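Long-range contacts in stringent starvation protein B (Caulobacter vibrioides, PDB 2QAS), which probably acts as an adaptor that binds ssrA-tagged substrates and hands them to ClpX for degradation: residues R25-A30 with F120-S125; K33-P38 with W81-G86; Y48-T53 with P69-I74; S59-L64 with Q99-S104; T88-T93 with V105-L110. One frame throughout, in Å; residues are numbered along the deposited sequence.

Contacts 1 and 2 set helix 16-35 against two antiparallel sheets; contacts 3 to 5 lie in those sheets or attach to them. The centres of contacts 1 and 2 are about 16 Å apart. Contact 1 sets the helix against strand 120-123 of the four-stranded sheet. Contact 2 sets its far end against strand 81-85 of the three-stranded sheet. Contact 3 pairs strands 47-52 and 71-76, and a bound peptide lies against the latter. Contact 4 attaches the loop and helix at 59-64 to strand 99-106. Contact 5 lies in the three-stranded sheet, where the chain leaves it for strand 110-115 of the other. It touches all the other contacts. Arg-25 of contact 1 bonds to Leu-110 O.

Contact 1 (R25-A30 with F120-S125); sequences RGVVKA and FALQFS
The guanidinium of Arg-25 is gripped from two directions. One of its faces lies against the base of the Phe-124 side chain, and its NH1 is hydrogen-bonded to the backbone oxygen of Leu-110. Phe-124 CG sits 3.4 Å above the guanidinium plane, offset toward its rim. The guanidinium and ring planes are 25° apart. The chain of Arg-25 is extended from CG to NE, and its CG touches Phe-124 CD2 at 3.5 Å. A turn at chi4 (-70°) then places CZ 3.3 Å from Phe-124 CB. The two side chains run antiparallel to one another. Ser-125 CB lies at the guanidinium edge, 3.6 Å from Arg-25 NH2, but Ser-125 is poorly ordered. Its backbone N is also close to NH2; both are donors, and no bond forms between them.

The rest of the contact is apolar. Val-28 CG2 meets Phe-124 CZ at 3.7 Å. Val-27 CB faces Leu-122 CD1 at 4.1 Å, and Val-27 CG1 comes to Phe-120 CE1 at 4.5 Å. This is helix-on-sheet packing: helix 16-35 against the last strand, 120-123. Phe-120 also stacks on Tyr-16 of the second subunit, and Val-27 packs on Ala-23 of that subunit, so the contact borders the dimer interface.

No hydrogen bond joins the two segments. Packing alone holds them directly. Arg-25 NH1 has a backbone carbonyl as acceptor, which probably helps to accommodate the charge, while the carbon chain and one flat face cover Phe-124.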
# COMPACT_ATOMS: atom_id res chain seq x y z
N ARG A 25 -2.30 4.79 1.28
CA ARG A 25 -3.18 5.77 0.64
C ARG A 25 -3.89 5.04 -0.49
O ARG A 25 -5.01 5.39 -0.86
CB ARG A 25 -2.37 6.94 0.08
CG ARG A 25 -1.79 7.87 1.14
CD ARG A 25 -1.07 9.05 0.52
NE ARG A 25 -0.54 9.96 1.54
CZ ARG A 25 -1.28 10.73 2.33
NH1 ARG A 25 -2.61 10.71 2.21
NH2 ARG A 25 -0.71 11.52 3.23
N GLY A 26 -3.23 4.00 -1.00
CA GLY A 26 -3.79 3.20 -2.07
C GLY A 26 -5.07 2.47 -1.71
O GLY A 26 -5.81 2.06 -2.60
N VAL A 27 -5.32 2.28 -0.42
CA VAL A 27 -6.54 1.60 0.01
C VAL A 27 -7.71 2.55 -0.22
O VAL A 27 -8.82 2.13 -0.56
CB VAL A 27 -6.49 1.22 1.51
CG1 VAL A 27 -7.84 0.68 1.96
CG2 VAL A 27 -5.42 0.16 1.75
N VAL A 28 -7.46 3.84 -0.03
CA VAL A 28 -8.49 4.85 -0.24
C VAL A 28 -8.87 4.82 -1.71
O VAL A 28 -10.05 4.79 -2.06
CB VAL A 28 -7.98 6.25 0.14
CG1 VAL A 28 -9.04 7.29 -0.17
CG2 VAL A 28 -7.60 6.27 1.63
N LYS A 29 -7.87 4.83 -2.57
CA LYS A 29 -8.11 4.79 -4.00
C LYS A 29 -8.87 3.55 -4.42
O LYS A 29 -9.77 3.61 -5.27
CB LYS A 29 -6.78 4.84 -4.73
CG LYS A 29 -6.86 4.51 -6.19
CD LYS A 29 -5.50 4.72 -6.79
CE LYS A 29 -5.43 4.25 -8.22
NZ LYS A 29 -4.00 4.28 -8.65
N ALA A 30 -8.52 2.41 -3.84
CA ALA A 30 -9.21 1.18 -4.20
C ALA A 30 -10.65 1.19 -3.68
O ALA A 30 -11.55 0.66 -4.33
CB ALA A 30 -8.46 -0.01 -3.66
N PHE A 120 -13.40 0.82 10.33
CA PHE A 120 -12.07 0.76 9.77
C PHE A 120 -11.58 2.18 9.55
O PHE A 120 -12.26 2.98 8.91
CB PHE A 120 -12.07 -0.01 8.45
CG PHE A 120 -10.74 -0.01 7.76
CD1 PHE A 120 -10.45 0.93 6.77
CD2 PHE A 120 -9.74 -0.90 8.15
CE1 PHE A 120 -9.19 0.99 6.19
CE2 PHE A 120 -8.47 -0.85 7.57
CZ PHE A 120 -8.20 0.09 6.59
N ALA A 121 -10.40 2.51 10.06
CA ALA A 121 -9.86 3.86 9.91
C ALA A 121 -8.39 3.88 9.51
O ALA A 121 -7.66 2.94 9.76
CB ALA A 121 -10.05 4.62 11.21
N LEU A 122 -7.97 4.98 8.89
CA LEU A 122 -6.58 5.17 8.46
C LEU A 122 -6.20 6.62 8.69
O LEU A 122 -7.04 7.51 8.55
CB LEU A 122 -6.41 4.84 6.97
CG LEU A 122 -6.58 3.40 6.50
CD1 LEU A 122 -6.47 3.36 4.98
CD2 LEU A 122 -5.53 2.50 7.14
N GLN A 123 -4.94 6.88 9.04
CA GLN A 123 -4.47 8.24 9.27
C GLN A 123 -3.16 8.42 8.50
O GLN A 123 -2.24 7.64 8.66
CB GLN A 123 -4.25 8.49 10.77
CG GLN A 123 -5.50 8.26 11.63
CD GLN A 123 -5.24 8.41 13.14
OE1 GLN A 123 -4.79 9.46 13.61
NE2 GLN A 123 -5.52 7.36 13.91
N PHE A 124 -3.09 9.45 7.66
CA PHE A 124 -1.89 9.71 6.86
C PHE A 124 -1.24 11.05 7.17
O PHE A 124 -1.60 11.73 8.13
CB PHE A 124 -2.20 9.69 5.36
CG PHE A 124 -3.14 8.60 4.94
CD1 PHE A 124 -4.51 8.78 5.02
CD2 PHE A 124 -2.66 7.40 4.45
CE1 PHE A 124 -5.39 7.78 4.62
CE2 PHE A 124 -3.52 6.40 4.04
CZ PHE A 124 -4.89 6.59 4.12
N SER A 125 -0.27 11.41 6.32
CA SER A 125 0.49 12.65 6.43
C SER A 125 0.97 12.92 7.85
O SER A 125 1.39 14.03 8.18
CB SER A 125 -0.34 13.84 5.93
OG SER A 125 0.45 15.02 5.84

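Contact 2 (K33-P38 with W81-G86); sequences KKAAAP and WDLAPG
Leu-83 and Pro-85 of the edge strand 81-85 carry this contact with the C-terminal end of helix 16-35. It is helix-on-sheet packing at the outer strand of the three-stranded antiparallel sheet. Leu-83 comes first. Its CG is anti to the backbone N (chi1 173°) and lies 4.0 Å from Ala-36 CB. From there CD2 reaches Ala-35 CB at 3.7 Å. The carbonyl oxygen of Leu-83 lies 3.6 Å from Ala-36 CB. Leu-83 packs on Phe-90 and Val-92 of the next strand as well, so it joins the helix end to the sheet.

Ala-84 points its CB away from the helix, and its backbone bonds to Ser-91. Pro-85 turns back toward the helix. Its CD touches Ala-36 CB at 3.5 Å, so the methyl group rests in the notch formed by the proline ring and Leu-83. The ring also packs on Tyr-107. No hydrogen bond links the two segments.

Lys-33 closes this side of the contact. Its extended chain passes the proline ring on its way to a salt bridge between NZ and Glu-87 OE1. Along that course Lys-33 CG stays 4.0 Å from Pro-85 CG.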
# COMPACT_ATOMS: atom_id res chain seq x y z
N LYS A 33 -12.86 3.22 -5.89
CA LYS A 33 -13.17 2.60 -7.18
C LYS A 33 -14.37 1.69 -7.03
O LYS A 33 -15.14 1.50 -7.96
CB LYS A 33 -11.97 1.83 -7.74
CG LYS A 33 -10.90 2.74 -8.32
CD LYS A 33 -9.82 2.00 -9.07
CE LYS A 33 -8.87 2.99 -9.77
NZ LYS A 33 -7.79 2.32 -10.57
N LYS A 34 -14.52 1.11 -5.84
CA LYS A 34 -15.67 0.25 -5.60
C LYS A 34 -16.90 1.15 -5.43
O LYS A 34 -18.01 0.77 -5.80
CB LYS A 34 -15.47 -0.59 -4.33
CG LYS A 34 -14.31 -1.57 -4.43
CD LYS A 34 -14.27 -2.49 -3.22
CE LYS A 34 -13.12 -3.49 -3.32
NZ LYS A 34 -13.17 -4.50 -2.22
N ALA A 35 -16.69 2.34 -4.88
CA ALA A 35 -17.77 3.30 -4.67
C ALA A 35 -18.19 3.94 -5.98
O ALA A 35 -19.32 4.40 -6.13
CB ALA A 35 -17.33 4.38 -3.68
N ALA A 36 -17.27 3.99 -6.94
CA ALA A 36 -17.56 4.58 -8.23
C ALA A 36 -18.22 3.56 -9.15
O ALA A 36 -18.71 3.91 -10.22
CB ALA A 36 -16.28 5.10 -8.86
N ALA A 37 -18.23 2.31 -8.72
CA ALA A 37 -18.84 1.23 -9.50
C ALA A 37 -20.35 1.44 -9.58
O ALA A 37 -20.99 1.80 -8.59
CB ALA A 37 -18.53 -0.13 -8.85
N PRO A 38 -20.93 1.20 -10.76
CA PRO A 38 -22.38 1.38 -10.91
C PRO A 38 -23.13 0.62 -9.81
O PRO A 38 -23.04 -0.61 -9.70
CB PRO A 38 -22.66 0.83 -12.31
CG PRO A 38 -21.56 -0.20 -12.50
CD PRO A 38 -20.36 0.52 -11.93
N TRP A 81 -22.39 12.42 -6.44
CA TRP A 81 -22.65 12.07 -7.82
C TRP A 81 -21.38 12.10 -8.61
O TRP A 81 -20.42 12.78 -8.24
CB TRP A 81 -23.63 13.09 -8.41
CG TRP A 81 -24.96 13.08 -7.74
CD1 TRP A 81 -26.05 12.33 -8.11
CD2 TRP A 81 -25.33 13.76 -6.53
NE1 TRP A 81 -27.06 12.50 -7.19
CE2 TRP A 81 -26.65 13.37 -6.22
CE3 TRP A 81 -24.66 14.65 -5.68
CZ2 TRP A 81 -27.33 13.84 -5.09
CZ3 TRP A 81 -25.34 15.13 -4.55
CH2 TRP A 81 -26.66 14.72 -4.26
N ASP A 82 -21.39 11.34 -9.71
CA ASP A 82 -20.27 11.29 -10.63
C ASP A 82 -18.89 11.17 -9.98
O ASP A 82 -17.98 11.94 -10.27
CB ASP A 82 -20.34 12.52 -11.52
CG ASP A 82 -21.72 12.67 -12.18
OD1 ASP A 82 -22.14 11.74 -12.93
OD2 ASP A 82 -22.39 13.71 -11.95
N LEU A 83 -18.74 10.19 -9.09
CA LEU A 83 -17.47 9.96 -8.44
C LEU A 83 -16.53 9.43 -9.53
O LEU A 83 -16.81 8.40 -10.15
CB LEU A 83 -17.63 8.92 -7.34
CG LEU A 83 -16.34 8.43 -6.66
CD1 LEU A 83 -15.59 9.61 -6.09
CD2 LEU A 83 -16.70 7.44 -5.59
N ALA A 84 -15.43 10.14 -9.77
CA ALA A 84 -14.46 9.74 -10.79
C ALA A 84 -13.08 9.62 -10.17
O ALA A 84 -12.34 10.59 -10.08
CB ALA A 84 -14.43 10.77 -11.90
N PRO A 85 -12.72 8.40 -9.72
CA PRO A 85 -11.41 8.18 -9.10
C PRO A 85 -10.30 7.87 -10.09
O PRO A 85 -10.16 6.74 -10.57
CB PRO A 85 -11.68 7.02 -8.14
CG PRO A 85 -12.70 6.22 -8.87
CD PRO A 85 -13.63 7.27 -9.46
N GLY A 86 -9.51 8.90 -10.41
CA GLY A 86 -8.40 8.74 -11.33
C GLY A 86 -7.29 7.96 -10.64
O GLY A 86 -7.49 7.45 -9.54

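Contact 3 (Y48-T53 with P69-I74); sequences YITFKT and PDEMTI
Tyr-48 starts the pairing by setting its ring edge against Thr-73, with CD2 4.0 Å from Thr-73 CG2. Ile-49 follows, in an antiparallel hydrogen-bonded pair with Ile-74. Two backbone bonds join them, each 2.9 Å between N of one and O of the other. Thr-50 and Thr-73 form a non-hydrogen-bonded pair, yet their side chains bond: Thr-50 OG1 is 2.9 Å from Thr-73 OG1.

Phe-51 pairs with Met-72 through two further backbone bonds. With its CG between the backbone N and the carbonyl carbon (chi1 64°), the Phe-51 ring leans to the Met-72 side chain, and the two run side by side. Met-72 CB lies over the ring face, 4.2 Å from the Phe-51 centroid, in a CH-pi contact. Met-72 SD approaches the ring obliquely, 3.9 Å from Phe-51 CZ. Lys-52 crosses Glu-71 at a slant; Glu-71 OE1 bonds to Thr-111.

Strand 47-52 lies between 71-76 and 110-115 in the four-stranded sheet. On the face of Phe-51, Met-72 and Ile-74, strands 89-96 and 99-106 pack through Phe-96, Leu-94, Leu-103 and Val-105. At the outer side of strand 71-76, the backbone of Thr-73 bonds to a bound peptide.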
# COMPACT_ATOMS: atom_id res chain seq x y z
N TYR A 48 -15.78 8.44 4.98
CA TYR A 48 -15.48 9.77 5.49
C TYR A 48 -14.05 10.03 5.04
O TYR A 48 -13.13 9.33 5.45
CB TYR A 48 -15.56 9.81 7.01
CG TYR A 48 -16.97 9.94 7.55
CD1 TYR A 48 -17.83 8.85 7.58
CD2 TYR A 48 -17.45 11.18 7.97
CE1 TYR A 48 -19.15 8.98 8.03
CE2 TYR A 48 -18.77 11.33 8.42
CZ TYR A 48 -19.61 10.23 8.44
OH TYR A 48 -20.91 10.39 8.88
N ILE A 49 -13.88 11.02 4.18
CA ILE A 49 -12.56 11.37 3.67
C ILE A 49 -12.16 12.74 4.21
O ILE A 49 -12.92 13.70 4.08
CB ILE A 49 -12.56 11.48 2.13
CG1 ILE A 49 -13.16 10.23 1.49
CG2 ILE A 49 -11.15 11.72 1.63
CD1 ILE A 49 -12.42 9.00 1.82
N THR A 50 -10.98 12.84 4.81
CA THR A 50 -10.54 14.13 5.31
C THR A 50 -9.29 14.51 4.54
O THR A 50 -8.40 13.69 4.35
CB THR A 50 -10.22 14.07 6.81
OG1 THR A 50 -11.34 13.52 7.52
CG2 THR A 50 -9.94 15.47 7.34
N PHE A 51 -9.22 15.76 4.08
CA PHE A 51 -8.07 16.22 3.32
C PHE A 51 -7.65 17.66 3.60
O PHE A 51 -8.43 18.47 4.12
CB PHE A 51 -8.33 16.09 1.83
CG PHE A 51 -9.45 16.96 1.34
CD1 PHE A 51 -10.78 16.60 1.55
CD2 PHE A 51 -9.18 18.15 0.67
CE1 PHE A 51 -11.81 17.41 1.10
CE2 PHE A 51 -10.20 18.98 0.21
CZ PHE A 51 -11.53 18.61 0.43
N LYS A 52 -6.43 17.97 3.20
CA LYS A 52 -5.86 19.30 3.38
C LYS A 52 -6.33 20.16 2.20
O LYS A 52 -5.97 19.89 1.06
CB LYS A 52 -4.33 19.22 3.39
CG LYS A 52 -3.64 20.36 4.13
CD LYS A 52 -3.82 20.23 5.65
CE LYS A 52 -3.35 21.49 6.38
NZ LYS A 52 -1.97 21.88 5.98
N THR A 53 -7.12 21.17 2.51
CA THR A 53 -7.68 22.09 1.51
C THR A 53 -6.64 22.85 0.70
O THR A 53 -6.85 23.13 -0.49
CB THR A 53 -8.59 23.12 2.19
OG1 THR A 53 -9.65 22.43 2.86
CG2 THR A 53 -9.18 24.07 1.16
N PRO A 69 -10.15 26.50 5.74
CA PRO A 69 -8.73 26.88 5.70
C PRO A 69 -7.74 25.74 5.49
O PRO A 69 -6.99 25.74 4.51
CB PRO A 69 -8.53 27.60 7.03
CG PRO A 69 -9.53 26.94 7.93
CD PRO A 69 -10.74 26.89 7.03
N ASP A 70 -7.71 24.77 6.41
CA ASP A 70 -6.78 23.65 6.25
C ASP A 70 -7.44 22.29 6.00
O ASP A 70 -7.27 21.71 4.93
CB ASP A 70 -5.82 23.56 7.44
CG ASP A 70 -6.49 23.07 8.72
OD1 ASP A 70 -5.81 22.40 9.53
OD2 ASP A 70 -7.69 23.37 8.93
N GLU A 71 -8.19 21.79 6.98
CA GLU A 71 -8.83 20.48 6.87
C GLU A 71 -10.28 20.55 6.40
O GLU A 71 -10.97 21.54 6.62
CB GLU A 71 -8.80 19.77 8.22
CG GLU A 71 -7.40 19.50 8.76
CD GLU A 71 -6.74 18.31 8.10
OE1 GLU A 71 -7.27 17.19 8.27
OE2 GLU A 71 -5.71 18.49 7.42
N MET A 72 -10.73 19.48 5.75
CA MET A 72 -12.11 19.40 5.30
C MET A 72 -12.50 17.94 5.17
O MET A 72 -11.79 17.17 4.53
CB MET A 72 -12.33 20.09 3.94
CG MET A 72 -13.80 20.10 3.52
SD MET A 72 -14.20 20.98 1.97
CE MET A 72 -15.50 19.97 1.36
N THR A 73 -13.60 17.57 5.80
CA THR A 73 -14.09 16.21 5.72
C THR A 73 -15.32 16.17 4.83
O THR A 73 -16.12 17.10 4.82
CB THR A 73 -14.47 15.66 7.11
OG1 THR A 73 -13.30 15.61 7.94
CG2 THR A 73 -15.05 14.25 7.00
N ILE A 74 -15.44 15.10 4.06
CA ILE A 74 -16.60 14.92 3.21
C ILE A 74 -17.07 13.51 3.46
O ILE A 74 -16.28 12.64 3.79
CB ILE A 74 -16.29 15.12 1.69
CG1 ILE A 74 -15.31 14.07 1.19
CG2 ILE A 74 -15.76 16.52 1.44
CD1 ILE A 74 -14.89 14.29 -0.24

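Contact 4 (S59-L64 with Q99-S104); sequences SGPQDL and QPKRLS
Two backbone hydrogen bonds join Ser-59 to Ser-104. Ser-59 N donates to Ser-104 O at 3.3 Å, and Ser-104 N donates to Ser-59 O at 3.2 Å. They make a single antiparallel bridge. It fastens the loop before helix 62-67 to strand 99-106, the outer strand of the three-stranded sheet within this chain.

The apolar contacts follow as the loop climbs away from the strand. Gly-60 CA rests 3.9 Å from Leu-103 CD2. Pro-61, at the N-cap position of helix 62-67, sets its ring on the aliphatic part of Lys-101, with Pro-61 CG 3.8 Å from Lys-101 CD. Leu-64 crosses Leu-103 at about a right angle, and their CD2 atoms are 4.1 Å apart. Leu-64 and Lys-101 also share Phe-96 of strand 89-96.

One ionic contact is made by the end of the same Lys-101. Asp-63 and Lys-101 reach toward each other tip to tip, and Asp-63 OD2 is 3.8 Å from Lys-101 NZ. This salt bridge is long. The bend at chi4 (-57°) sets the direction of NZ.

Lys-101 therefore serves twice: its methylenes pack on Pro-61 while its charge faces Asp-63. The backbone bridge and the apolar packing make most of the attachment, and the long salt bridge probably adds only weakly to it.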
# COMPACT_ATOMS: atom_id res chain seq x y z
N SER A 59 -8.84 21.35 -6.16
CA SER A 59 -9.60 22.43 -6.74
C SER A 59 -11.05 22.34 -6.27
O SER A 59 -11.55 21.26 -5.98
CB SER A 59 -9.53 22.35 -8.27
OG SER A 59 -9.83 21.03 -8.70
N GLY A 60 -11.70 23.49 -6.19
CA GLY A 60 -13.09 23.52 -5.76
C GLY A 60 -13.58 24.95 -5.82
O GLY A 60 -12.79 25.85 -6.08
N PRO A 61 -14.88 25.20 -5.58
CA PRO A 61 -15.33 26.59 -5.64
C PRO A 61 -14.50 27.41 -4.66
O PRO A 61 -14.25 26.98 -3.53
CB PRO A 61 -16.80 26.49 -5.23
CG PRO A 61 -17.18 25.11 -5.67
CD PRO A 61 -15.99 24.29 -5.24
N GLN A 62 -14.07 28.58 -5.10
CA GLN A 62 -13.25 29.47 -4.28
C GLN A 62 -13.94 29.77 -2.94
O GLN A 62 -13.29 29.79 -1.89
CB GLN A 62 -12.98 30.78 -5.03
CG GLN A 62 -11.61 31.40 -4.75
CD GLN A 62 -11.38 32.70 -5.50
OE1 GLN A 62 -12.00 33.72 -5.21
NE2 GLN A 62 -10.48 32.67 -6.48
N ASP A 63 -15.24 29.99 -2.99
CA ASP A 63 -16.02 30.29 -1.79
C ASP A 63 -15.92 29.16 -0.78
O ASP A 63 -15.61 29.39 0.39
CB ASP A 63 -17.49 30.51 -2.16
CG ASP A 63 -18.09 29.33 -2.91
OD1 ASP A 63 -17.72 29.12 -4.09
OD2 ASP A 63 -18.93 28.60 -2.32
N LEU A 64 -16.19 27.95 -1.24
CA LEU A 64 -16.14 26.76 -0.39
C LEU A 64 -14.77 26.55 0.24
O LEU A 64 -14.66 26.38 1.46
CB LEU A 64 -16.53 25.53 -1.22
CG LEU A 64 -16.45 24.17 -0.53
CD1 LEU A 64 -17.32 24.17 0.71
CD2 LEU A 64 -16.89 23.09 -1.50
N GLN A 99 -26.74 23.25 -2.67
CA GLN A 99 -26.10 23.64 -3.94
C GLN A 99 -25.02 22.65 -4.36
O GLN A 99 -24.01 22.48 -3.68
CB GLN A 99 -25.47 25.03 -3.81
CG GLN A 99 -26.45 26.14 -3.53
CD GLN A 99 -27.29 26.49 -4.73
OE1 GLN A 99 -26.84 27.22 -5.62
NE2 GLN A 99 -28.50 25.96 -4.78
N PRO A 100 -25.20 21.98 -5.51
CA PRO A 100 -24.20 21.02 -5.99
C PRO A 100 -22.88 21.68 -6.43
O PRO A 100 -22.89 22.68 -7.14
CB PRO A 100 -24.93 20.31 -7.14
CG PRO A 100 -25.85 21.37 -7.67
CD PRO A 100 -26.37 22.05 -6.42
N LYS A 101 -21.76 21.10 -5.99
CA LYS A 101 -20.43 21.61 -6.31
C LYS A 101 -19.43 20.48 -6.58
O LYS A 101 -19.54 19.39 -6.01
CB LYS A 101 -19.91 22.48 -5.17
CG LYS A 101 -20.77 23.70 -4.87
CD LYS A 101 -20.30 24.43 -3.62
CE LYS A 101 -21.23 25.61 -3.30
NZ LYS A 101 -21.32 26.59 -4.44
N ARG A 102 -18.44 20.76 -7.43
CA ARG A 102 -17.41 19.79 -7.79
C ARG A 102 -16.11 19.95 -7.01
O ARG A 102 -15.71 21.06 -6.67
CB ARG A 102 -17.10 19.90 -9.28
CG ARG A 102 -17.79 18.86 -10.14
CD ARG A 102 -16.83 17.76 -10.57
NE ARG A 102 -17.48 16.46 -10.46
CZ ARG A 102 -16.97 15.32 -10.89
NH1 ARG A 102 -15.78 15.29 -11.47
NH2 ARG A 102 -17.63 14.19 -10.69
N LEU A 103 -15.45 18.83 -6.75
CA LEU A 103 -14.20 18.82 -6.02
C LEU A 103 -13.23 17.82 -6.61
O LEU A 103 -13.63 16.75 -7.08
CB LEU A 103 -14.43 18.41 -4.57
CG LEU A 103 -15.05 19.39 -3.59
CD1 LEU A 103 -15.20 18.68 -2.25
CD2 LEU A 103 -14.18 20.63 -3.45
N SER A 104 -11.96 18.18 -6.56
CA SER A 104 -10.89 17.32 -7.02
C SER A 104 -9.91 17.23 -5.88
O SER A 104 -9.44 18.24 -5.37
CB SER A 104 -10.21 17.89 -8.25
OG SER A 104 -10.89 17.46 -9.41

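Contact 5 (T88-T93 with V105-L110); sequences TFFSVT and VPYAAL
The open end of the beta hairpin formed by strands 89-96 and 99-106 brings Phe-90 opposite Val-105. They are an antiparallel hydrogen-bonded pair. Phe-90 N donates to Val-105 O at 2.9 Å, and Val-105 N donates to Phe-90 O at 2.7 Å. Phe-89 and Pro-106 form the next, non-hydrogen-bonded pair, with Phe-89 CB 4.2 Å from Pro-106 CB. Beyond it the chain turns after the strand, and Tyr-107 N donates to Thr-88 O at 3.3 Å. A water also donates to Thr-88 O and accepts from Ala-108 N, so Thr-88 O receives Tyr-107 N directly and is linked to Ala-108 N through the water.

Phe-90 and Val-105 run side by side and point the same way. Val-105 CB lies over the Phe-90 ring face, 4.1 Å from its centroid, in a CH-pi contact. Leu-110 CD1 comes to the ring edge, 4.1 Å from Phe-90 CE1. Tyr-107 meets the same ring obliquely: its CE2 is 3.6 Å from Phe-90 CD1, with the planes at 31°. The Tyr-107 ring lies beside the peptide between Thr-88 and Phe-89, and its OH bonds to Gly-86 O.

Helix 16-35 adds Leu-32 to both rings. The buried Phe-90 thus packs mostly on apolar groups, while the buried Tyr-107 keeps its hydroxyl satisfied by a backbone carbonyl.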
# COMPACT_ATOMS: atom_id res chain seq x y z
N THR A 88 -4.28 9.26 -9.76
CA THR A 88 -3.57 10.12 -8.81
C THR A 88 -4.46 11.04 -7.96
O THR A 88 -4.01 11.60 -6.97
CB THR A 88 -2.52 10.99 -9.54
OG1 THR A 88 -3.17 11.76 -10.56
CG2 THR A 88 -1.46 10.10 -10.18
N PHE A 89 -5.72 11.18 -8.36
CA PHE A 89 -6.66 12.03 -7.63
C PHE A 89 -8.09 11.64 -7.99
O PHE A 89 -8.31 10.96 -8.99
CB PHE A 89 -6.43 13.49 -8.00
CG PHE A 89 -6.97 13.85 -9.35
CD1 PHE A 89 -8.28 14.28 -9.50
CD2 PHE A 89 -6.18 13.69 -10.49
CE1 PHE A 89 -8.81 14.54 -10.76
CE2 PHE A 89 -6.70 13.95 -11.75
CZ PHE A 89 -8.01 14.37 -11.89
N PHE A 90 -9.05 12.06 -7.18
CA PHE A 90 -10.45 11.77 -7.47
C PHE A 90 -11.28 13.05 -7.45
O PHE A 90 -10.92 14.02 -6.77
CB PHE A 90 -11.04 10.76 -6.46
CG PHE A 90 -11.20 11.30 -5.06
CD1 PHE A 90 -10.14 11.29 -4.16
CD2 PHE A 90 -12.44 11.81 -4.63
CE1 PHE A 90 -10.30 11.76 -2.85
CE2 PHE A 90 -12.60 12.29 -3.33
CZ PHE A 90 -11.54 12.27 -2.43
N SER A 91 -12.36 13.07 -8.23
CA SER A 91 -13.24 14.22 -8.23
C SER A 91 -14.66 13.71 -7.99
O SER A 91 -14.97 12.57 -8.32
CB SER A 91 -13.11 15.03 -9.55
OG SER A 91 -13.41 14.26 -10.69
N VAL A 92 -15.49 14.54 -7.36
CA VAL A 92 -16.86 14.18 -6.98
C VAL A 92 -17.75 15.41 -6.90
O VAL A 92 -17.27 16.51 -6.65
CB VAL A 92 -16.94 13.59 -5.54
CG1 VAL A 92 -18.21 12.78 -5.37
CG2 VAL A 92 -15.74 12.75 -5.24
N THR A 93 -19.05 15.21 -7.07
CA THR A 93 -20.00 16.30 -6.94
C THR A 93 -20.74 16.07 -5.64
O THR A 93 -21.27 14.98 -5.41
CB THR A 93 -21.02 16.31 -8.07
OG1 THR A 93 -20.35 16.55 -9.31
CG2 THR A 93 -22.06 17.40 -7.83
N VAL A 105 -9.61 16.00 -5.45
CA VAL A 105 -8.70 15.81 -4.34
C VAL A 105 -7.63 14.77 -4.66
O VAL A 105 -7.94 13.66 -5.09
CB VAL A 105 -9.47 15.36 -3.08
CG1 VAL A 105 -8.51 15.17 -1.92
CG2 VAL A 105 -10.54 16.39 -2.75
N PRO A 106 -6.35 15.14 -4.47
CA PRO A 106 -5.29 14.17 -4.76
C PRO A 106 -5.22 13.21 -3.59
O PRO A 106 -5.57 13.57 -2.46
CB PRO A 106 -4.03 15.04 -4.86
CG PRO A 106 -4.55 16.40 -5.19
CD PRO A 106 -5.78 16.49 -4.32
N TYR A 107 -4.80 11.98 -3.83
CA TYR A 107 -4.70 11.04 -2.72
C TYR A 107 -3.62 11.53 -1.76
O TYR A 107 -3.63 11.20 -0.58
CB TYR A 107 -4.41 9.65 -3.25
CG TYR A 107 -5.50 9.17 -4.17
CD1 TYR A 107 -5.28 9.04 -5.53
CD2 TYR A 107 -6.79 8.92 -3.67
CE1 TYR A 107 -6.32 8.67 -6.39
CE2 TYR A 107 -7.83 8.56 -4.52
CZ TYR A 107 -7.59 8.43 -5.88
OH TYR A 107 -8.61 8.09 -6.74
N ALA A 108 -2.70 12.34 -2.28
CA ALA A 108 -1.62 12.89 -1.47
C ALA A 108 -2.15 13.87 -0.43
O ALA A 108 -1.56 14.05 0.64
CB ALA A 108 -0.61 13.59 -2.37
N ALA A 109 -3.28 14.52 -0.73
CA ALA A 109 -3.85 15.49 0.19
C ALA A 109 -4.56 14.83 1.37
O ALA A 109 -4.78 15.46 2.39
CB ALA A 109 -4.79 16.40 -0.55
N LEU A 110 -4.90 13.55 1.24
CA LEU A 110 -5.59 12.82 2.29
C LEU A 110 -4.87 12.79 3.62
O LEU A 110 -3.65 12.68 3.68
CB LEU A 110 -5.87 11.39 1.85
CG LEU A 110 -7.21 11.15 1.17
CD1 LEU A 110 -7.45 12.16 0.07
CD2 LEU A 110 -7.20 9.74 0.63
O HOH W 1 -1.74 12.07 -5.32